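Local coordinates for protein succinyl-CoA ligase (ADP-forming) subunit alpha (Methanosaeta concilii, PDB 6HXI) that binds coenzyme A and joins a CoA-ligase module to a mostly helical region related to the C-terminal domain of citrate synthase, at residues S420-A425 against I582-H587. Sequence-based numbering, arbitrary orientation.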
# COMPACT_ATOMS: atom_id res chain seq x y z
N SER B 420 -10.15 12.58 -0.68
CA SER B 420 -8.85 12.03 -1.07
C SER B 420 -8.81 10.50 -1.20
O SER B 420 -8.42 9.99 -2.24
CB SER B 420 -7.74 12.52 -0.14
OG SER B 420 -7.47 13.87 -0.50
N GLY B 421 -9.18 9.80 -0.14
CA GLY B 421 -9.18 8.35 -0.07
C GLY B 421 -10.06 7.68 -1.10
O GLY B 421 -9.60 6.79 -1.81
N ALA B 422 -11.33 8.13 -1.21
CA ALA B 422 -12.28 7.55 -2.15
C ALA B 422 -11.78 7.87 -3.56
O ALA B 422 -11.74 7.00 -4.41
CB ALA B 422 -13.67 8.11 -1.91
N HIS B 423 -11.32 9.07 -3.75
CA HIS B 423 -10.80 9.56 -5.04
C HIS B 423 -9.61 8.73 -5.52
O HIS B 423 -9.63 8.29 -6.65
CB HIS B 423 -10.50 11.07 -5.03
CG HIS B 423 -9.93 11.52 -6.35
ND1 HIS B 423 -10.75 11.69 -7.48
CD2 HIS B 423 -8.65 11.83 -6.67
CE1 HIS B 423 -9.93 12.11 -8.46
NE2 HIS B 423 -8.65 12.17 -8.03
N ASN B 424 -8.65 8.43 -4.67
CA ASN B 424 -7.50 7.61 -5.06
C ASN B 424 -7.89 6.16 -5.37
O ASN B 424 -7.32 5.57 -6.30
CB ASN B 424 -6.35 7.69 -4.05
CG ASN B 424 -5.46 8.85 -4.30
OD1 ASN B 424 -5.87 9.85 -4.88
ND2 ASN B 424 -4.21 8.73 -3.92
N ALA B 425 -8.81 5.61 -4.56
CA ALA B 425 -9.32 4.23 -4.71
C ALA B 425 -10.06 4.09 -6.08
O ALA B 425 -9.94 3.07 -6.72
CB ALA B 425 -10.26 3.85 -3.51
N ILE B 582 -15.01 0.54 4.17
CA ILE B 582 -16.30 0.17 3.67
C ILE B 582 -16.65 0.98 2.45
O ILE B 582 -17.08 0.39 1.48
CB ILE B 582 -17.42 0.34 4.77
CG1 ILE B 582 -17.17 -0.63 5.94
CG2 ILE B 582 -18.80 0.08 4.17
CD1 ILE B 582 -17.97 -0.33 7.26
N GLY B 583 -16.61 2.32 2.55
CA GLY B 583 -16.97 3.16 1.40
C GLY B 583 -15.92 3.09 0.31
O GLY B 583 -16.24 3.15 -0.88
N LEU B 584 -14.67 2.87 0.69
CA LEU B 584 -13.55 2.73 -0.32
C LEU B 584 -13.79 1.49 -1.19
O LEU B 584 -13.84 1.61 -2.39
CB LEU B 584 -12.15 2.74 0.31
CG LEU B 584 -11.35 4.05 0.48
CD1 LEU B 584 -12.17 5.25 0.85
CD2 LEU B 584 -10.22 3.86 1.48
N ILE B 585 -14.05 0.34 -0.57
CA ILE B 585 -14.41 -0.93 -1.25
C ILE B 585 -15.69 -0.68 -2.10
O ILE B 585 -15.74 -1.05 -3.26
CB ILE B 585 -14.61 -2.05 -0.19
CG1 ILE B 585 -13.20 -2.44 0.44
CG2 ILE B 585 -15.26 -3.29 -0.86
CD1 ILE B 585 -13.23 -3.18 1.80
N GLY B 586 -16.68 -0.03 -1.52
CA GLY B 586 -17.89 0.35 -2.24
C GLY B 586 -17.59 1.10 -3.54
O GLY B 586 -18.07 0.74 -4.62
N HIS B 587 -16.82 2.16 -3.46
CA HIS B 587 -16.48 2.97 -4.67
C HIS B 587 -15.63 2.18 -5.72
O HIS B 587 -15.87 2.26 -6.93
CB HIS B 587 -15.70 4.23 -4.23
CG HIS B 587 -16.61 5.25 -3.60
ND1 HIS B 587 -17.61 5.84 -4.32
CD2 HIS B 587 -16.60 5.77 -2.35
CE1 HIS B 587 -18.21 6.68 -3.48
NE2 HIS B 587 -17.63 6.67 -2.28
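H587, which packs against A422, is fixed at its backbone by a hydrogen bond of 2.8 Å from its N to G583 O. The imidazole is anchored separately, NE2 being hydrogen-bonded to D414 OD2, with P417 and, from a second subunit, C357 packed on the side chain. With CG anti to the carbonyl carbon and beside the backbone N (chi1 -75°), CB points toward 420-425, and CD2, the carbon next to NE2, is the ring atom of H587 that comes to 3.8 Å from A422 CB, meeting the methyl obliquely.

L584 makes the broader contact. Its CD1 sits against the peptide unit joining G421 to A422, 3.6 Å from A422 N, where G421 presents bare backbone and A422 only a methyl. One turn along helix 420-430, the A425 methyl (CB) meets L584 CG at 4.1 Å. The same CG lies beside G421 O, an acceptor whose backbone donor is A425 N at 3.1 Å. The leucine adopts this pose with chi1 at -91°, turned off the usual staggered value.

The two segments belong to helices 420-430 and 571-594 of the citrate synthase-like helical region. They run in roughly the same direction, 31° apart, with axes approaching to 8.9 Å; with G421, A422 and A425 all small, A422 CA can lie 5.3 Å from L584 CA. L439 and L443 of helix 435-443 also pack on L584, and the apolar contact continues beyond the two helices. From A422 to H423 the helix turns toward a subunit interface: CB of H423 points away from 582-587, and its NE2 is hydrogen-bonded to NE2 of H423 of a third subunit.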